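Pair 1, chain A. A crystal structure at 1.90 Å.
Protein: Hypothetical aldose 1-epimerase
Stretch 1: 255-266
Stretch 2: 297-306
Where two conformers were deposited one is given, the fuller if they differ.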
# COMPACT_ATOMS: atom_id res chain seq x y z
N ASP A 255 -30.40 -12.16 7.14
CA ASP A 255 -30.94 -10.84 6.77
C ASP A 255 -31.06 -9.83 7.90
O ASP A 255 -31.73 -8.80 7.74
CB ASP A 255 -32.31 -10.96 6.06
CG ASP A 255 -32.23 -11.80 4.78
OD1 ASP A 255 -31.25 -11.63 4.02
OD2 ASP A 255 -33.14 -12.61 4.56
N PHE A 256 -30.39 -10.09 9.01
CA PHE A 256 -30.50 -9.21 10.16
C PHE A 256 -29.60 -8.00 9.97
O PHE A 256 -29.97 -6.88 10.32
CB PHE A 256 -30.08 -9.97 11.40
CG PHE A 256 -30.25 -9.19 12.67
CD1 PHE A 256 -31.47 -9.15 13.31
CD2 PHE A 256 -29.18 -8.48 13.20
CE1 PHE A 256 -31.64 -8.42 14.47
CE2 PHE A 256 -29.33 -7.74 14.36
CZ PHE A 256 -30.56 -7.73 15.01
N ASP A 257 -28.39 -8.27 9.45
CA ASP A 257 -27.32 -7.29 9.33
C ASP A 257 -26.85 -6.86 10.73
O ASP A 257 -26.06 -7.56 11.34
CB ASP A 257 -27.67 -6.07 8.45
CG ASP A 257 -26.44 -5.15 8.22
OD1 ASP A 257 -25.32 -5.67 7.99
OD2 ASP A 257 -26.57 -3.93 8.25
N GLU A 258 -27.33 -5.73 11.23
CA GLU A 258 -26.97 -5.26 12.56
C GLU A 258 -27.98 -4.27 13.11
O GLU A 258 -28.73 -3.61 12.35
CB GLU A 258 -25.59 -4.57 12.52
CG GLU A 258 -25.54 -3.30 11.69
CD GLU A 258 -24.17 -2.68 11.62
OE1 GLU A 258 -23.18 -3.42 11.42
OE2 GLU A 258 -24.08 -1.43 11.70
N MSE A 259 -27.99 -4.17 14.43
CA MSE A 259 -28.72 -3.07 15.10
C MSE A 259 -27.74 -2.49 16.11
O MSE A 259 -27.08 -3.23 16.86
CB MSE A 259 -30.03 -3.53 15.73
CG MSE A 259 -31.06 -3.89 14.72
SE MSE A 259 -32.73 -4.36 15.52
CE MSE A 259 -33.70 -4.70 13.86
N VAL A 260 -27.57 -1.18 16.06
CA VAL A 260 -26.65 -0.49 16.94
C VAL A 260 -27.45 0.43 17.84
O VAL A 260 -28.45 0.97 17.39
CB VAL A 260 -25.62 0.30 16.13
CG1 VAL A 260 -24.74 1.12 17.07
CG2 VAL A 260 -24.77 -0.70 15.32
N PHE A 261 -27.01 0.56 19.11
CA PHE A 261 -27.66 1.41 20.10
C PHE A 261 -26.62 2.29 20.77
O PHE A 261 -25.47 1.85 21.08
CB PHE A 261 -28.43 0.57 21.13
CG PHE A 261 -29.49 -0.29 20.50
CD1 PHE A 261 -30.76 0.24 20.23
CD2 PHE A 261 -29.22 -1.59 20.10
CE1 PHE A 261 -31.73 -0.54 19.60
CE2 PHE A 261 -30.19 -2.37 19.48
CZ PHE A 261 -31.45 -1.85 19.25
N ASN A 262 -27.02 3.54 20.96
CA ASN A 262 -26.19 4.53 21.61
C ASN A 262 -26.61 4.67 23.05
O ASN A 262 -27.76 5.01 23.31
CB ASN A 262 -26.33 5.85 20.89
CG ASN A 262 -25.80 5.80 19.48
OD1 ASN A 262 -24.76 5.19 19.21
ND2 ASN A 262 -26.50 6.49 18.57
N ILE A 263 -25.66 4.48 23.96
CA ILE A 263 -25.90 4.44 25.39
C ILE A 263 -25.17 5.54 26.15
O ILE A 263 -24.04 5.91 25.81
CB ILE A 263 -25.44 3.08 25.98
CG1 ILE A 263 -26.38 1.95 25.50
CG2 ILE A 263 -25.38 3.15 27.57
CD1 ILE A 263 -25.82 0.52 25.58
N GLN A 264 -25.87 6.10 27.15
CA GLN A 264 -25.27 7.00 28.12
C GLN A 264 -25.16 6.20 29.42
O GLN A 264 -26.16 5.96 30.12
CB GLN A 264 -26.05 8.31 28.29
CG GLN A 264 -25.25 9.53 27.80
CD GLN A 264 -23.94 9.72 28.57
OE1 GLN A 264 -23.82 9.34 29.75
NE2 GLN A 264 -22.95 10.32 27.91
N PRO A 265 -23.95 5.74 29.75
CA PRO A 265 -23.81 4.87 30.94
C PRO A 265 -23.86 5.61 32.28
O PRO A 265 -23.58 6.78 32.32
CB PRO A 265 -22.43 4.26 30.75
CG PRO A 265 -21.68 5.31 30.03
CD PRO A 265 -22.66 5.88 29.06
N LEU A 266 -24.24 4.90 33.34
CA LEU A 266 -24.12 5.38 34.73
C LEU A 266 -22.80 4.85 35.29
O LEU A 266 -22.27 3.85 34.79
CB LEU A 266 -25.28 4.87 35.57
CG LEU A 266 -26.64 5.45 35.20
CD1 LEU A 266 -27.73 4.57 35.81
CD2 LEU A 266 -26.73 6.92 35.67
N VAL A 297 -19.14 7.61 26.68
CA VAL A 297 -20.26 7.01 25.97
C VAL A 297 -20.01 5.56 25.67
O VAL A 297 -18.89 5.08 25.81
CB VAL A 297 -20.64 7.80 24.68
CG1 VAL A 297 -21.09 9.24 25.09
CG2 VAL A 297 -19.52 7.80 23.64
N LEU A 298 -21.09 4.86 25.33
CA LEU A 298 -21.04 3.43 25.05
C LEU A 298 -21.89 3.09 23.83
O LEU A 298 -23.02 3.56 23.71
CB LEU A 298 -21.52 2.66 26.28
CG LEU A 298 -21.52 1.12 26.25
CD1 LEU A 298 -20.12 0.62 26.11
CD2 LEU A 298 -22.12 0.63 27.58
N THR A 299 -21.35 2.27 22.95
CA THR A 299 -22.08 1.77 21.78
C THR A 299 -22.23 0.27 21.92
O THR A 299 -21.28 -0.44 22.29
CB THR A 299 -21.31 2.09 20.46
OG1 THR A 299 -21.20 3.51 20.32
CG2 THR A 299 -22.00 1.48 19.21
N LEU A 300 -23.44 -0.20 21.62
CA LEU A 300 -23.77 -1.62 21.62
C LEU A 300 -24.03 -1.98 20.15
O LEU A 300 -24.94 -1.45 19.53
CB LEU A 300 -25.04 -1.84 22.45
CG LEU A 300 -25.63 -3.26 22.50
CD1 LEU A 300 -24.63 -4.31 23.04
CD2 LEU A 300 -26.94 -3.29 23.29
N TRP A 301 -23.22 -2.88 19.61
CA TRP A 301 -23.31 -3.32 18.23
C TRP A 301 -23.85 -4.75 18.30
O TRP A 301 -23.18 -5.60 18.84
CB TRP A 301 -21.90 -3.25 17.57
CG TRP A 301 -21.78 -3.85 16.22
CD1 TRP A 301 -22.62 -3.66 15.16
CD2 TRP A 301 -20.74 -4.73 15.76
NE1 TRP A 301 -22.17 -4.37 14.07
CE2 TRP A 301 -21.01 -5.01 14.40
CE3 TRP A 301 -19.59 -5.27 16.35
CZ2 TRP A 301 -20.20 -5.88 13.64
CZ3 TRP A 301 -18.75 -6.09 15.58
CH2 TRP A 301 -19.08 -6.38 14.24
N LYS A 302 -25.07 -4.97 17.82
CA LYS A 302 -25.70 -6.29 17.85
C LYS A 302 -25.69 -6.79 16.42
O LYS A 302 -26.56 -6.46 15.63
CB LYS A 302 -27.13 -6.23 18.38
CG LYS A 302 -27.22 -5.56 19.75
CD LYS A 302 -28.67 -5.59 20.31
CE LYS A 302 -29.01 -6.89 21.01
NZ LYS A 302 -30.26 -6.75 21.85
N ASN A 303 -24.70 -7.60 16.10
CA ASN A 303 -24.51 -8.11 14.73
C ASN A 303 -24.86 -9.59 14.74
O ASN A 303 -23.99 -10.44 14.52
CB ASN A 303 -23.07 -7.81 14.27
CG ASN A 303 -22.91 -7.86 12.74
OD1 ASN A 303 -22.91 -6.83 12.10
ND2 ASN A 303 -22.83 -9.06 12.17
N THR A 304 -26.15 -9.87 14.98
CA THR A 304 -26.61 -11.25 15.14
C THR A 304 -27.10 -11.83 13.81
O THR A 304 -28.20 -12.37 13.70
CB THR A 304 -27.65 -11.36 16.25
OG1 THR A 304 -28.68 -10.39 16.02
CG2 THR A 304 -26.96 -11.11 17.60
N ASP A 305 -26.22 -11.77 12.80
CA ASP A 305 -26.50 -12.30 11.47
C ASP A 305 -26.04 -13.80 11.47
O ASP A 305 -25.90 -14.42 12.54
CB ASP A 305 -25.82 -11.43 10.38
CG ASP A 305 -26.52 -11.51 9.01
OD1 ASP A 305 -26.31 -12.49 8.30
OD2 ASP A 305 -27.31 -10.62 8.64
N THR A 306 -25.79 -14.38 10.30
CA THR A 306 -25.43 -15.79 10.23
C THR A 306 -24.01 -15.95 10.77
O THR A 306 -23.20 -14.98 10.83
CB THR A 306 -25.52 -16.38 8.78
OG1 THR A 306 -24.35 -15.98 8.05
CG2 THR A 306 -26.79 -15.97 8.03
O HOH W 1 -23.73 -8.50 9.44
O HOH W 2 -22.46 4.28 17.94

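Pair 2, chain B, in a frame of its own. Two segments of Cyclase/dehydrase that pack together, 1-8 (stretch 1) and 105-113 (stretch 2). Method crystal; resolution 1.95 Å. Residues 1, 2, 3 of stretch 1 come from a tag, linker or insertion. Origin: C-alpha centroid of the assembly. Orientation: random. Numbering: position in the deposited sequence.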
# COMPACT_ATOMS: atom_id res chain seq x y z
N GLY B 1 19.28 -15.72 1.84
CA GLY B 1 17.83 -15.59 1.93
C GLY B 1 17.10 -16.90 1.70
O GLY B 1 15.93 -16.90 1.31
N HIS B 2 17.80 -18.00 1.93
CA HIS B 2 17.23 -19.33 1.74
C HIS B 2 16.01 -19.51 2.64
O HIS B 2 15.88 -18.87 3.69
CB HIS B 2 18.29 -20.39 2.06
CG HIS B 2 17.93 -21.78 1.63
ND1 HIS B 2 17.04 -22.57 2.33
CD2 HIS B 2 18.36 -22.53 0.59
CE1 HIS B 2 16.93 -23.74 1.73
NE2 HIS B 2 17.72 -23.74 0.67
N MET B 3 15.10 -20.37 2.20
CA MET B 3 13.80 -20.50 2.84
C MET B 3 13.96 -20.98 4.28
O MET B 3 14.79 -21.85 4.57
CB MET B 3 12.91 -21.47 2.06
CG MET B 3 11.52 -21.65 2.66
SD MET B 3 10.29 -22.15 1.45
CE MET B 3 10.64 -23.90 1.32
N VAL B 4 13.17 -20.41 5.18
CA VAL B 4 13.11 -20.86 6.56
C VAL B 4 11.72 -21.43 6.81
O VAL B 4 10.73 -20.99 6.22
CB VAL B 4 13.44 -19.70 7.53
CG1 VAL B 4 12.37 -18.63 7.48
CG2 VAL B 4 13.64 -20.21 8.95
N SER B 5 11.66 -22.42 7.69
CA SER B 5 10.41 -23.13 7.94
C SER B 5 10.22 -23.34 9.43
O SER B 5 11.19 -23.49 10.18
CB SER B 5 10.37 -24.48 7.22
OG SER B 5 10.37 -24.31 5.81
N LYS B 6 8.96 -23.37 9.84
CA LYS B 6 8.59 -23.63 11.22
C LYS B 6 7.33 -24.48 11.26
O LYS B 6 6.35 -24.17 10.59
CB LYS B 6 8.38 -22.33 11.99
CG LYS B 6 7.67 -22.53 13.30
CD LYS B 6 8.28 -21.69 14.39
CE LYS B 6 7.91 -22.26 15.74
NZ LYS B 6 9.05 -23.00 16.35
N THR B 7 7.37 -25.54 12.06
CA THR B 7 6.20 -26.37 12.33
C THR B 7 5.88 -26.28 13.81
O THR B 7 6.77 -26.41 14.65
CB THR B 7 6.44 -27.82 11.91
OG1 THR B 7 6.86 -27.87 10.55
CG2 THR B 7 5.17 -28.63 12.05
N VAL B 8 4.61 -26.06 14.13
CA VAL B 8 4.17 -25.95 15.52
C VAL B 8 2.84 -26.68 15.68
O VAL B 8 1.97 -26.60 14.81
CB VAL B 8 4.06 -24.48 15.97
CG1 VAL B 8 3.11 -23.70 15.06
CG2 VAL B 8 3.61 -24.39 17.42
N LEU B 105 0.47 -26.56 12.28
CA LEU B 105 0.69 -25.39 11.44
C LEU B 105 2.09 -25.44 10.84
O LEU B 105 3.08 -25.51 11.56
CB LEU B 105 0.51 -24.10 12.23
CG LEU B 105 0.82 -22.84 11.41
CD1 LEU B 105 -0.22 -22.60 10.33
CD2 LEU B 105 0.97 -21.63 12.30
N GLN B 106 2.16 -25.42 9.51
CA GLN B 106 3.42 -25.42 8.77
C GLN B 106 3.57 -24.06 8.09
O GLN B 106 2.73 -23.68 7.28
CB GLN B 106 3.45 -26.54 7.74
CG GLN B 106 4.64 -26.48 6.80
CD GLN B 106 5.95 -26.61 7.54
OE1 GLN B 106 6.05 -27.35 8.52
NE2 GLN B 106 6.97 -25.88 7.08
N VAL B 107 4.64 -23.34 8.42
CA VAL B 107 4.90 -22.02 7.86
C VAL B 107 6.26 -22.05 7.17
O VAL B 107 7.27 -22.40 7.80
CB VAL B 107 4.85 -20.91 8.93
CG1 VAL B 107 4.85 -19.54 8.26
CG2 VAL B 107 3.62 -21.08 9.80
N ASP B 108 6.28 -21.68 5.89
CA ASP B 108 7.52 -21.46 5.15
C ASP B 108 7.65 -19.98 4.84
O ASP B 108 6.68 -19.34 4.44
CB ASP B 108 7.54 -22.26 3.85
CG ASP B 108 7.46 -23.75 4.08
OD1 ASP B 108 6.96 -24.46 3.18
OD2 ASP B 108 7.88 -24.22 5.16
N LEU B 109 8.85 -19.44 5.00
CA LEU B 109 9.10 -18.02 4.75
C LEU B 109 10.38 -17.87 3.93
O LEU B 109 11.44 -18.33 4.34
CB LEU B 109 9.20 -17.24 6.05
CG LEU B 109 9.54 -15.76 5.91
CD1 LEU B 109 8.37 -15.00 5.28
CD2 LEU B 109 9.92 -15.17 7.26
N ASP B 110 10.26 -17.23 2.77
CA ASP B 110 11.36 -17.05 1.83
C ASP B 110 11.47 -15.57 1.53
O ASP B 110 10.61 -15.00 0.86
CB ASP B 110 11.12 -17.86 0.55
CG ASP B 110 12.35 -17.96 -0.32
OD1 ASP B 110 13.45 -17.65 0.18
OD2 ASP B 110 12.22 -18.35 -1.50
N VAL B 111 12.53 -14.93 2.04
CA VAL B 111 12.65 -13.48 1.96
C VAL B 111 13.96 -13.09 1.28
O VAL B 111 14.95 -13.83 1.29
CB VAL B 111 12.55 -12.80 3.34
CG1 VAL B 111 11.25 -13.16 4.02
CG2 VAL B 111 13.72 -13.20 4.22
N GLU B 112 13.95 -11.89 0.70
CA GLU B 112 15.10 -11.21 0.12
C GLU B 112 15.05 -9.79 0.67
O GLU B 112 13.99 -9.16 0.65
CB GLU B 112 15.00 -11.13 -1.41
CG GLU B 112 15.31 -12.33 -2.31
CD GLU B 112 16.53 -13.13 -1.94
OE1 GLU B 112 16.48 -14.37 -2.01
OE2 GLU B 112 17.56 -12.51 -1.58
N VAL B 113 16.18 -9.27 1.15
CA VAL B 113 16.21 -7.91 1.68
C VAL B 113 16.94 -7.02 0.68
O VAL B 113 17.79 -7.48 -0.09
CB VAL B 113 16.86 -7.82 3.08
CG1 VAL B 113 16.00 -8.56 4.10
CG2 VAL B 113 18.26 -8.39 3.05
O HOH W 3 13.89 -16.76 4.49

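Two antiparallel strands can present the same backbone ladder and still carry very different side chains, and these two pairs illustrate the principle. In both, the strands run at 165–166° to one another, with axes approaching to 4.7–4.8 Å, and fourteen central residues superpose with an RMSD of 0.6 Å. Each ladder has three hydrogen-bonded bridges alternating with two non-hydrogen-bonded ones. In pair 1, A:Met259 N donates to A:Lys302 O (3.0 Å) and A:Lys302 N to A:Met259 O (2.8 Å); at the matching bridge of pair 2, B:Val4 N donates to B:Leu109 O (2.8 Å) and B:Leu109 N to B:Val4 O (2.7 Å). The doubly bonded bridges A:Phe261–A:Leu300 and A:Ile263–A:Leu298 correspond likewise to B:Lys6–B:Val107 and B:Val8–B:Leu105. Between these rungs, CA-H groups point at carbonyls, as A:Val260 CA does at A:Leu300 O and B:Ser5 CA at B:Val107 O, both at 3.2 Å.

Since side chains alternate between faces, each ladder poses two packing problems. On the face bearing A:Phe261 and A:Ile263, pair 1 packs bulk: A:Ile263 CD1 lies 4.0 Å from A:Leu300 CB, and A:Lys302 lays its aliphatic chain at the edge of the A:Phe261 ring, CD to CE2 3.7 Å. Pair 2 replaces the ring with B:Lys6, whose end leads away, and its apolar side-chain contacts lie in the neighbouring bridges: B:Val4 CG1 to B:Leu109 CB at 3.7 Å and B:Val8 CG1 to B:Leu105 CB at 3.9 Å.

On the opposite face the chemistry changes from apolar to polar at one bridge. The backbones of A:Val260 and B:Ser5 coincide within 0.1 Å at CA, yet A:Val260 CG2 meets the edge of the indole at A:Trp301 CD1 (3.7 Å), whereas B:Ser5 OG donates a short hydrogen bond to B:Asp108 OD2 (2.6 Å). The indole nitrogen is also used: A:Trp301 NE1 donates to A:Glu258 OE1 (3.0 Å). At the position of A:Glu258, pair 2 has the tag residue B:Met3, with SD 3.7 Å from B:Asp108 CB. One bridge further, a water joins A:Asn262 OD1 and A:Thr299 OG1, 2.8 Å from each; the equivalent residues are B:Thr7 and B:Gln106.

At the end of the ladder, each pair also has a water between the strands. In pair 1 it accepts from A:Asn303 ND2 (2.9 Å) and donates to A:Asp257 O (3.1 Å); in pair 2 it donates to B:His2 O (3.0 Å), in the tag, and B:Leu109 O (2.9 Å). The backbone fixes the register, while side chains and solvent supply different solutions.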